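Local coordinates for protein TetR family transcriptional regulator (Streptomyces coelicolor, PDB 6SRN) that probably binds promoter DNA as a TetR-family transcriptional regulator and carries a bound furan carboxylic acid signalling molecule in its ligand pocket, in connection with antibiotic control, at residues 79-82 / 83-87; 34-37 / 38-42; 113-116 / 117-120; 145-148 / 149-153. All blocks are in the same frame, centred on the assembly; numbering follows the deposited sequence.

In the fold
Each of the four contacts joins successive turns of one helix, contact 3 running on to the residue just past its end. Contact 2 lies in helix 31-49 of the DNA-binding region and is the buried one, with alanines and a serine packed against neighbouring helices. Contacts 1, 3 and 4 are partly buried, with an outer side at the surface, and each sends an aromatic ring to the same furan ligand. Contact 1 ends the connecting helix 73-86, where Val80 touches Ser39 and Leu35 of contact 2; contacts 3 and 4 belong to the C-terminal domain. Contact 1 gives the ligand a hydrogen bond, contacts 3 and 4 apolar contacts with aromatic rings. A salt bridge between Arg87 and Asp120 ties contact 1 to contact 3.

Contact 1 (79-82 / 83-87); sequences AVVE and EHYAR. With LUB (4-(Hydroxymethyl)-2-propylfuran-3-carboxylic acid), chain B.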
loop_
_atom_site.group_PDB
_atom_site.type_symbol
_atom_site.label_atom_id
_atom_site.label_comp_id
_atom_site.label_asym_id
_atom_site.label_seq_id
_atom_site.Cartn_x
_atom_site.Cartn_y
_atom_site.Cartn_z
ATOM N N ALA A 79 -5.373 -12.984 16.157
ATOM C CA ALA A 79 -6.335 -12.245 16.971
ATOM C C ALA A 79 -6.156 -10.716 16.847
ATOM O O ALA A 79 -7.115 -9.992 16.845
ATOM C CB ALA A 79 -6.236 -12.673 18.417
ATOM N N VAL A 80 -4.913 -10.264 16.789
ATOM C CA VAL A 80 -4.617 -8.848 16.617
ATOM C C VAL A 80 -5.179 -8.358 15.287
ATOM O O VAL A 80 -5.889 -7.366 15.230
ATOM C CB VAL A 80 -3.091 -8.584 16.686
ATOM C CG1 VAL A 80 -2.757 -7.156 16.236
ATOM C CG2 VAL A 80 -2.604 -8.823 18.108
ATOM N N VAL A 81 -4.890 -9.060 14.203
ATOM C CA VAL A 81 -5.409 -8.623 12.894
ATOM C C VAL A 81 -6.937 -8.650 12.863
ATOM O O VAL A 81 -7.594 -7.718 12.418
ATOM C CB VAL A 81 -4.813 -9.471 11.754
ATOM C CG1 VAL A 81 -5.440 -9.107 10.429
ATOM C CG2 VAL A 81 -3.330 -9.266 11.688
ATOM N N GLU A 82 -7.521 -9.721 13.367
ATOM C CA GLU A 82 -8.998 -9.807 13.385
ATOM C C GLU A 82 -9.594 -8.648 14.181
ATOM O O GLU A 82 -10.613 -8.054 13.795
ATOM C CB GLU A 82 -9.486 -11.130 13.978
ATOM C CG GLU A 82 -9.300 -12.328 13.126
ATOM C CD GLU A 82 -9.825 -13.541 13.899
ATOM O OE1 GLU A 82 -9.804 -13.607 15.161
ATOM O OE2 GLU A 82 -10.335 -14.393 13.238
ATOM N N GLU A 83 -8.991 -8.290 15.304
ATOM C CA GLU A 83 -9.544 -7.253 16.129
ATOM C C GLU A 83 -9.486 -5.910 15.420
ATOM O O GLU A 83 -10.406 -5.105 15.539
ATOM C CB GLU A 83 -8.784 -7.208 17.456
ATOM C CG GLU A 83 -9.047 -5.987 18.291
ATOM C CD GLU A 83 -10.505 -5.745 18.530
ATOM O OE1 GLU A 83 -11.261 -6.731 18.641
ATOM O OE2 GLU A 83 -10.886 -4.549 18.633
ATOM N N HIS A 84 -8.398 -5.658 14.703
ATOM C CA HIS A 84 -8.253 -4.335 14.058
ATOM C C HIS A 84 -9.268 -4.167 12.926
ATOM O O HIS A 84 -9.536 -3.037 12.522
ATOM C CB HIS A 84 -6.773 -4.094 13.688
ATOM C CG HIS A 84 -6.407 -4.153 12.232
ATOM N ND1 HIS A 84 -6.442 -5.310 11.476
ATOM C CD2 HIS A 84 -5.899 -3.211 11.418
ATOM C CE1 HIS A 84 -6.007 -5.064 10.260
ATOM N NE2 HIS A 84 -5.648 -3.797 10.202
ATOM N N TYR A 85 -9.872 -5.253 12.460
ATOM C CA TYR A 85 -11.040 -5.191 11.548
ATOM C C TYR A 85 -12.391 -5.202 12.247
ATOM O O TYR A 85 -13.318 -4.433 11.874
ATOM C CB TYR A 85 -11.015 -6.316 10.525
ATOM C CG TYR A 85 -9.889 -6.299 9.575
ATOM C CD1 TYR A 85 -9.585 -5.178 8.785
ATOM C CD2 TYR A 85 -9.100 -7.440 9.404
ATOM C CE1 TYR A 85 -8.521 -5.195 7.907
ATOM C CE2 TYR A 85 -8.051 -7.453 8.512
ATOM C CZ TYR A 85 -7.760 -6.341 7.736
ATOM O OH TYR A 85 -6.671 -6.389 6.886
ATOM N N ALA A 86 -12.541 -6.049 13.257
ATOM C CA ALA A 86 -13.853 -6.332 13.826
ATOM C C ALA A 86 -14.427 -5.170 14.585
ATOM O O ALA A 86 -15.643 -5.124 14.817
ATOM C CB ALA A 86 -13.779 -7.548 14.731
ATOM N N ARG A 87 -13.593 -4.248 15.013
ATOM C CA ARG A 87 -14.036 -3.074 15.700
ATOM C C ARG A 87 -14.891 -2.040 14.905
ATOM O O ARG A 87 -15.600 -1.244 15.465
ATOM C CB ARG A 87 -12.825 -2.424 16.364
ATOM C CG ARG A 87 -11.704 -1.985 15.428
ATOM C CD ARG A 87 -10.627 -1.245 16.205
ATOM N NE ARG A 87 -10.057 -2.044 17.276
ATOM C CZ ARG A 87 -9.132 -1.584 18.106
ATOM N NH1 ARG A 87 -8.643 -0.360 17.921
ATOM N NH2 ARG A 87 -8.692 -2.343 19.078
HETATM C C2 LUB B . -6.515 -0.807 5.394
HETATM C C4 LUB B . -4.981 -2.301 6.046
HETATM C C5 LUB B . -4.465 -1.084 6.239
HETATM C C6 LUB B . -7.576 -0.072 4.683
HETATM O O11 LUB B . -8.353 -2.965 4.779
HETATM C C9 LUB B . -7.170 -3.253 5.094
HETATM O O10 LUB B . -6.742 -4.464 5.072
HETATM C C3 LUB B . -6.223 -2.215 5.449
HETATM C C12 LUB B . -4.261 -3.533 6.575
HETATM O O13 LUB B . -4.141 -4.500 5.505
HETATM O O1 LUB B . -5.342 -0.117 5.720
HETATM C C7 LUB B . -8.422 0.651 5.739
HETATM C C8 LUB B . -9.586 1.394 5.131
#
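With CG1 anti to the backbone N (chi1 175°), Val81 lays this methyl beside the ring of Tyr85, whose own CG stands anti to its carbonyl carbon (chi1 -64°); CG1 to CE2 of Tyr85 is 3.6 Å. This is the C-terminal end of helix 73-86, which joins the DNA-binding part of a TetR-type regulator to its ligand pocket. The His84 ring comes to the Val81 carbonyl: ND1 donates to Val81 O at 2.8 Å, nearly straight at 171°, in the carbonyl plane on a lone pair and in the plane of the imidazole. That bond fixes the ring's rotation, and the same oxygen takes a weak bond from Tyr85 N. His84 CE1 lies over one face of the Tyr85 ring, displaced toward its rim. Farther out on the turn, Arg87 grips Glu83 side-on, NE and NH2 both closing on OE2, with NE 3.0 Å from OE2; NH1 of Arg87 goes on to Asp120. Tyr85 also packs on Pro143 and Trp147, and its hydroxyl is bonded to Gln130 as well as to the ligand. On the pocket side, Tyr85 OH donates to carboxylate atom O10 of the furan ligand at 2.6 Å.

Contact 2 (34-37 / 38-42); sequences ILEA and ASEIF
Leu35 O is gripped twice by Ser39: the backbone N and the side-chain OG both donate to it, each at 2.9 Å, and they arrive from opposite faces of the carbonyl plane. The setting is helix 31-49 of the TetR-family DNA-binding region, whose predicted helix-turn-helix follows in the chain. OG can fold back in this way because it sits anti to the carbonyl carbon of Ser39 (chi1 -69°), so a buried hydroxyl is satisfied within its own helix, and the side chain packs on Val80 and Ala125. The small side chains of Ala37 and Ala38 let other helices come close, Ala38 meeting Leu76 and Ala37 meeting Val59 and Arg58. Ile41 CG1 lies 3.6 Å from Ala37 O, and the side chain touches Val55. At the more open edge, Glu36 bends at chi2 (69°) while Glu40 stays extended, and their carboxylate planes stand 78° apart. The two like charges are separated by 4.5 Å between Glu36 OE2 and Glu40 OE2, a repulsion that the salt bridge from Glu40 OE1 to Arg58 probably eases. Where the two chains cross, Glu36 CG is 4.0 Å from Glu40 OE2.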
loop_
_atom_site.group_PDB
_atom_site.type_symbol
_atom_site.label_atom_id
_atom_site.label_comp_id
_atom_site.label_asym_id
_atom_site.label_seq_id
_atom_site.Cartn_x
_atom_site.Cartn_y
_atom_site.Cartn_z
ATOM N N ILE A 34 -3.919 -8.503 27.099
ATOM C CA ILE A 34 -2.878 -9.298 26.419
ATOM C C ILE A 34 -2.766 -8.842 24.963
ATOM O O ILE A 34 -1.665 -8.680 24.462
ATOM C CB ILE A 34 -3.166 -10.814 26.516
ATOM C CG1 ILE A 34 -3.205 -11.260 27.985
ATOM C CG2 ILE A 34 -2.141 -11.619 25.727
ATOM C CD1 ILE A 34 -3.849 -12.617 28.219
ATOM N N LEU A 35 -3.898 -8.662 24.302
ATOM C CA LEU A 35 -3.910 -8.230 22.917
ATOM C C LEU A 35 -3.274 -6.852 22.760
ATOM O O LEU A 35 -2.580 -6.630 21.786
ATOM C CB LEU A 35 -5.342 -8.183 22.369
ATOM C CG LEU A 35 -5.999 -9.426 21.768
ATOM C CD1 LEU A 35 -7.330 -9.031 21.130
ATOM C CD2 LEU A 35 -5.118 -10.064 20.703
ATOM N N GLU A 36 -3.478 -5.937 23.712
ATOM C CA GLU A 36 -2.868 -4.617 23.629
ATOM C C GLU A 36 -1.344 -4.694 23.741
ATOM O O GLU A 36 -0.624 -4.071 22.955
ATOM C CB GLU A 36 -3.459 -3.717 24.701
ATOM C CG GLU A 36 -3.203 -2.244 24.510
ATOM C CD GLU A 36 -3.954 -1.617 23.303
ATOM O OE1 GLU A 36 -5.080 -2.058 22.860
ATOM O OE2 GLU A 36 -3.449 -0.587 22.809
ATOM N N ALA A 37 -0.865 -5.489 24.696
ATOM C CA ALA A 37 0.572 -5.710 24.833
ATOM C C ALA A 37 1.183 -6.365 23.613
ATOM O O ALA A 37 2.240 -5.936 23.152
ATOM C CB ALA A 37 0.871 -6.538 26.078
ATOM N N ALA A 38 0.496 -7.370 23.083
ATOM C CA ALA A 38 0.955 -8.012 21.880
ATOM C C ALA A 38 1.023 -7.009 20.727
ATOM O O ALA A 38 1.949 -7.032 19.933
ATOM C CB ALA A 38 0.047 -9.156 21.517
ATOM N N SER A 39 0.036 -6.158 20.663
ATOM C CA SER A 39 -0.032 -5.161 19.581
ATOM C C SER A 39 1.133 -4.219 19.661
ATOM O O SER A 39 1.713 -3.844 18.652
ATOM C CB SER A 39 -1.342 -4.411 19.635
ATOM O OG SER A 39 -2.415 -5.287 19.267
ATOM N N GLU A 40 1.426 -3.746 20.865
ATOM C CA GLU A 40 2.543 -2.845 21.047
ATOM C C GLU A 40 3.811 -3.496 20.525
ATOM O O GLU A 40 4.590 -2.847 19.828
ATOM C CB GLU A 40 2.691 -2.461 22.530
ATOM C CG GLU A 40 1.563 -1.550 23.027
ATOM C CD GLU A 40 1.443 -1.450 24.546
ATOM O OE1 GLU A 40 2.320 -1.977 25.249
ATOM O OE2 GLU A 40 0.469 -0.817 25.039
ATOM N N ILE A 41 4.038 -4.750 20.874
ATOM C CA ILE A 41 5.271 -5.441 20.468
ATOM C C ILE A 41 5.318 -5.749 18.960
ATOM O O ILE A 41 6.343 -5.574 18.303
ATOM C CB ILE A 41 5.499 -6.683 21.365
ATOM C CG1 ILE A 41 5.821 -6.181 22.765
ATOM C CG2 ILE A 41 6.609 -7.580 20.808
ATOM C CD1 ILE A 41 5.760 -7.207 23.828
ATOM N N PHE A 42 4.205 -6.208 18.426
ATOM C CA PHE A 42 4.168 -6.467 16.987
ATOM C C PHE A 42 4.363 -5.171 16.205
ATOM O O PHE A 42 5.015 -5.162 15.166
ATOM C CB PHE A 42 2.852 -7.087 16.541
ATOM C CG PHE A 42 2.657 -8.551 16.895
ATOM C CD1 PHE A 42 3.619 -9.510 16.654
ATOM C CD2 PHE A 42 1.411 -8.963 17.373
ATOM C CE1 PHE A 42 3.351 -10.851 16.935
ATOM C CE2 PHE A 42 1.120 -10.297 17.635
ATOM C CZ PHE A 42 2.109 -11.214 17.440
#

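Contact 3 (113-116 / 117-120); sequences AAQA and FRDD. With LUB (4-(Hydroxymethyl)-2-propylfuran-3-carboxylic acid), chain B.
This is a local contact along the last turns of helix 102-119, where one side faces the ligand pocket and the other carries charge. Phe117 covers the inner side. Its backbone N bonds Ala113 O at 2.9 Å, and with CG anti to the carbonyl carbon (chi1 -77°) the ring folds back along the helix until CD2 lies 3.2 Å from that same oxygen. The far end of the ring goes to the furan: Phe117 CZ is 3.5 Å from ligand C5 and equally near O1, an oblique approach. Phe181, Gln185 and Met123 pack round the same side chain. On the outer side Arg118 bends at chi3 and holds its neighbour Asp119 side-on, NE to OD1 and NH2 to OD2, with NH2 2.9 Å from OD2. Both oxygens lie near the guanidinium plane, but the nitrogens reach them from out of the carboxylate plane. Gln115 CB lies over one guanidinium face. As the helix ends, Asp120 N closes on Ala116 O at 2.8 Å. Asp120, its OD2 bridged to Arg87 and its OD1 accepting from Val122 N, is then the N-cap of helix 121-131, which follows directly on helix 102-119 beside the ligand pocket of a TetR-type C-terminal domain.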
loop_
_atom_site.group_PDB
_atom_site.type_symbol
_atom_site.label_atom_id
_atom_site.label_comp_id
_atom_site.label_asym_id
_atom_site.label_seq_id
_atom_site.Cartn_x
_atom_site.Cartn_y
_atom_site.Cartn_z
ATOM N N ALA A 113 -10.535 5.986 10.967
ATOM C CA ALA A 113 -9.464 5.036 10.661
ATOM C C ALA A 113 -8.143 5.721 10.634
ATOM O O ALA A 113 -7.149 5.132 11.097
ATOM C CB ALA A 113 -9.722 4.376 9.332
ATOM N N ALA A 114 -8.043 6.908 10.029
ATOM C CA ALA A 114 -6.755 7.598 9.957
ATOM C C ALA A 114 -6.197 7.944 11.330
ATOM O O ALA A 114 -5.003 7.702 11.618
ATOM C CB ALA A 114 -6.889 8.849 9.095
ATOM N N GLN A 115 -7.062 8.444 12.226
ATOM C CA GLN A 115 -6.664 8.752 13.597
ATOM C C GLN A 115 -6.252 7.475 14.315
ATOM O O GLN A 115 -5.344 7.458 15.131
ATOM C CB GLN A 115 -7.867 9.328 14.382
ATOM C CG GLN A 115 -8.287 10.682 13.953
ATOM C CD GLN A 115 -9.545 11.116 14.702
ATOM O OE1 GLN A 115 -10.575 10.458 14.638
ATOM N NE2 GLN A 115 -9.426 12.122 15.528
ATOM N N ALA A 116 -6.954 6.372 14.016
ATOM C CA ALA A 116 -6.688 5.134 14.738
ATOM C C ALA A 116 -5.338 4.521 14.308
ATOM O O ALA A 116 -4.587 4.001 15.128
ATOM C CB ALA A 116 -7.816 4.158 14.542
ATOM N N PHE A 117 -5.059 4.537 12.998
ATOM C CA PHE A 117 -3.718 4.135 12.571
ATOM C C PHE A 117 -2.653 5.054 13.155
ATOM O O PHE A 117 -1.547 4.601 13.497
ATOM C CB PHE A 117 -3.612 4.079 11.040
ATOM C CG PHE A 117 -4.249 2.860 10.412
ATOM C CD1 PHE A 117 -3.719 1.584 10.655
ATOM C CD2 PHE A 117 -5.328 2.963 9.556
ATOM C CE1 PHE A 117 -4.306 0.474 10.026
ATOM C CE2 PHE A 117 -5.898 1.860 8.960
ATOM C CZ PHE A 117 -5.389 0.603 9.188
ATOM N N ARG A 118 -2.957 6.339 13.275
ATOM C CA ARG A 118 -2.012 7.274 13.867
ATOM C C ARG A 118 -1.664 6.955 15.330
ATOM O O ARG A 118 -0.475 7.007 15.702
ATOM C CB ARG A 118 -2.537 8.695 13.778
ATOM C CG ARG A 118 -1.514 9.789 14.099
ATOM C CD ARG A 118 -2.148 11.166 14.235
ATOM N NE ARG A 118 -3.125 11.111 15.331
ATOM C CZ ARG A 118 -4.203 11.881 15.480
ATOM N NH1 ARG A 118 -4.474 12.873 14.657
ATOM N NH2 ARG A 118 -5.045 11.635 16.452
ATOM N N ASP A 119 -2.654 6.516 16.092
ATOM C CA ASP A 119 -2.580 6.455 17.553
ATOM C C ASP A 119 -2.605 5.079 18.202
ATOM O O ASP A 119 -2.124 4.946 19.329
ATOM C CB ASP A 119 -3.729 7.282 18.159
ATOM C CG ASP A 119 -3.596 8.790 17.918
ATOM O OD1 ASP A 119 -2.523 9.281 17.458
ATOM O OD2 ASP A 119 -4.620 9.430 18.259
ATOM N N ASP A 120 -3.248 4.101 17.568
ATOM C CA ASP A 120 -3.702 2.910 18.285
ATOM C C ASP A 120 -2.811 1.715 17.947
ATOM O O ASP A 120 -2.737 1.305 16.805
ATOM C CB ASP A 120 -5.165 2.595 17.926
ATOM C CG ASP A 120 -5.744 1.520 18.777
ATOM O OD1 ASP A 120 -5.006 0.594 19.183
ATOM O OD2 ASP A 120 -6.991 1.566 19.013
HETATM C C2 LUB B . -6.515 -0.807 5.394
HETATM C C4 LUB B . -4.981 -2.301 6.046
HETATM C C5 LUB B . -4.465 -1.084 6.239
HETATM C C6 LUB B . -7.576 -0.072 4.683
HETATM O O11 LUB B . -8.353 -2.965 4.779
HETATM C C9 LUB B . -7.170 -3.253 5.094
HETATM O O10 LUB B . -6.742 -4.464 5.072
HETATM C C3 LUB B . -6.223 -2.215 5.449
HETATM C C12 LUB B . -4.261 -3.533 6.575
HETATM O O13 LUB B . -4.141 -4.500 5.505
HETATM O O1 LUB B . -5.342 -0.117 5.720
HETATM C C7 LUB B . -8.422 0.651 5.739
HETATM C C8 LUB B . -9.586 1.394 5.131
#

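Contact 4 (145-148 / 149-153); sequences VDWT and HLLEV. With LUB (4-(Hydroxymethyl)-2-propylfuran-3-carboxylic acid), chain B.
The first turns of helix 145-161 form one wall of the effector pocket in this TetR-type C-terminal domain, and Trp147 is its pocket residue in the range 145-153. The indole lies between the ligand and Leu150. Over one face lies the propyl chain of the furan, its terminal carbon C8 3.5 Å from Trp147 CD2 and displaced toward the rim, with C7 next to it nearer the five-membered ring. On the opposite face comes Leu150, whose CD2 is 4.4 Å from Trp147 CE3. Leu150 reaches that side because its CG is anti to the backbone N (chi1 -174°). Leu151 arrives differently, at the rim of the indole and near its plane, with CG 4.1 Å from Trp147 CE3 and CD2 at a similar distance from CZ3. Aliphatic carbon thus meets both faces of the indole and part of its edge, the ligand's propyl tail supplying one face. Beneath the side chains the helix is regular: His149 N bonds Val145 O at 3.0 Å and Leu151 N bonds Trp147 O at the same length. Thr148 turns its OG1 back to Tyr144 O, whose residue also gives its backbone N to the ligand. Among the neighbouring helices, Trp147 packs on Leu110 and Ala113 of helix 102-119 and Val178 of helix 170-192, Leu150 meets Trp88 and Met92 of helix 88-96, and Val145 touches Leu191 of the second subunit.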
loop_
_atom_site.group_PDB
_atom_site.type_symbol
_atom_site.label_atom_id
_atom_site.label_comp_id
_atom_site.label_asym_id
_atom_site.label_seq_id
_atom_site.Cartn_x
_atom_site.Cartn_y
_atom_site.Cartn_z
ATOM N N VAL A 145 -10.801 -6.780 2.158
ATOM C CA VAL A 145 -12.146 -7.193 1.837
ATOM C C VAL A 145 -13.172 -6.797 2.916
ATOM O O VAL A 145 -14.296 -6.479 2.596
ATOM C CB VAL A 145 -12.254 -8.662 1.441
ATOM C CG1 VAL A 145 -11.383 -8.994 0.245
ATOM C CG2 VAL A 145 -11.875 -9.527 2.582
ATOM N N ASP A 146 -12.784 -6.791 4.191
ATOM C CA ASP A 146 -13.720 -6.412 5.253
ATOM C C ASP A 146 -14.131 -4.943 5.132
ATOM O O ASP A 146 -15.302 -4.624 5.196
ATOM C CB ASP A 146 -13.109 -6.689 6.632
ATOM C CG ASP A 146 -12.943 -8.166 6.918
ATOM O OD1 ASP A 146 -13.942 -8.901 6.666
ATOM O OD2 ASP A 146 -11.836 -8.602 7.338
ATOM N N TRP A 147 -13.158 -4.066 4.911
ATOM C CA TRP A 147 -13.460 -2.652 4.782
ATOM C C TRP A 147 -14.216 -2.394 3.484
ATOM O O TRP A 147 -15.098 -1.583 3.458
ATOM C CB TRP A 147 -12.179 -1.813 4.817
ATOM C CG TRP A 147 -11.792 -1.324 6.199
ATOM C CD1 TRP A 147 -10.886 -1.904 7.083
ATOM C CD2 TRP A 147 -12.271 -0.153 6.836
ATOM N NE1 TRP A 147 -10.794 -1.125 8.234
ATOM C CE2 TRP A 147 -11.670 -0.078 8.125
ATOM C CE3 TRP A 147 -13.181 0.845 6.459
ATOM C CZ2 TRP A 147 -11.902 1.016 8.965
ATOM C CZ3 TRP A 147 -13.417 1.885 7.314
ATOM C CH2 TRP A 147 -12.805 1.945 8.547
ATOM N N THR A 148 -13.883 -3.113 2.419
ATOM C CA THR A 148 -14.606 -2.950 1.175
ATOM C C THR A 148 -16.084 -3.283 1.350
ATOM O O THR A 148 -16.928 -2.472 0.947
ATOM C CB THR A 148 -13.931 -3.723 0.035
ATOM O OG1 THR A 148 -12.564 -3.304 -0.082
ATOM C CG2 THR A 148 -14.649 -3.454 -1.302
ATOM N N HIS A 149 -16.358 -4.418 1.976
ATOM C CA HIS A 149 -17.738 -4.840 2.247
ATOM C C HIS A 149 -18.447 -3.881 3.180
ATOM O O HIS A 149 -19.642 -3.546 2.989
ATOM C CB HIS A 149 -17.755 -6.263 2.802
ATOM C CG HIS A 149 -17.726 -7.299 1.729
ATOM N ND1 HIS A 149 -16.922 -8.417 1.772
ATOM C CD2 HIS A 149 -18.424 -7.379 0.567
ATOM C CE1 HIS A 149 -17.143 -9.150 0.689
ATOM N NE2 HIS A 149 -18.030 -8.530 -0.067
ATOM N N LEU A 150 -17.723 -3.404 4.184
ATOM C CA LEU A 150 -18.287 -2.466 5.126
ATOM C C LEU A 150 -18.756 -1.179 4.465
ATOM O O LEU A 150 -19.886 -0.743 4.665
ATOM C CB LEU A 150 -17.293 -2.208 6.276
ATOM C CG LEU A 150 -17.785 -1.340 7.428
ATOM C CD1 LEU A 150 -18.983 -1.947 8.134
ATOM C CD2 LEU A 150 -16.648 -1.132 8.408
ATOM N N LEU A 151 -17.938 -0.589 3.615
ATOM C CA LEU A 151 -18.242 0.720 3.000
ATOM C C LEU A 151 -19.222 0.631 1.827
ATOM O O LEU A 151 -19.912 1.570 1.473
ATOM C CB LEU A 151 -16.954 1.389 2.500
ATOM C CG LEU A 151 -15.930 1.761 3.587
ATOM C CD1 LEU A 151 -14.784 2.541 2.971
ATOM C CD2 LEU A 151 -16.570 2.540 4.719
ATOM N N GLU A 152 -19.267 -0.520 1.187
ATOM C CA GLU A 152 -20.168 -0.678 0.049
ATOM C C GLU A 152 -21.638 -0.371 0.402
ATOM O O GLU A 152 -22.391 0.153 -0.415
ATOM C CB GLU A 152 -20.027 -2.129 -0.430
ATOM C CG GLU A 152 -20.187 -2.352 -1.885
ATOM C CD GLU A 152 -19.853 -3.807 -2.242
ATOM O OE1 GLU A 152 -19.703 -4.699 -1.339
ATOM O OE2 GLU A 152 -19.687 -4.043 -3.424
ATOM N N VAL A 153 -22.059 -0.747 1.608
ATOM C CA VAL A 153 -23.431 -0.579 2.056
ATOM C C VAL A 153 -23.871 0.890 2.067
ATOM O O VAL A 153 -24.841 1.252 1.350
ATOM C CB VAL A 153 -23.676 -1.238 3.416
ATOM C CG1 VAL A 153 -25.104 -0.972 3.914
ATOM C CG2 VAL A 153 -23.447 -2.734 3.311
HETATM C C2 LUB B . -6.515 -0.807 5.394
HETATM C C4 LUB B . -4.981 -2.301 6.046
HETATM C C5 LUB B . -4.465 -1.084 6.239
HETATM C C6 LUB B . -7.576 -0.072 4.683
HETATM O O11 LUB B . -8.353 -2.965 4.779
HETATM C C9 LUB B . -7.170 -3.253 5.094
HETATM O O10 LUB B . -6.742 -4.464 5.072
HETATM C C3 LUB B . -6.223 -2.215 5.449
HETATM C C12 LUB B . -4.261 -3.533 6.575
HETATM O O13 LUB B . -4.141 -4.500 5.505
HETATM O O1 LUB B . -5.342 -0.117 5.720
HETATM C C7 LUB B . -8.422 0.651 5.739
HETATM C C8 LUB B . -9.586 1.394 5.131
#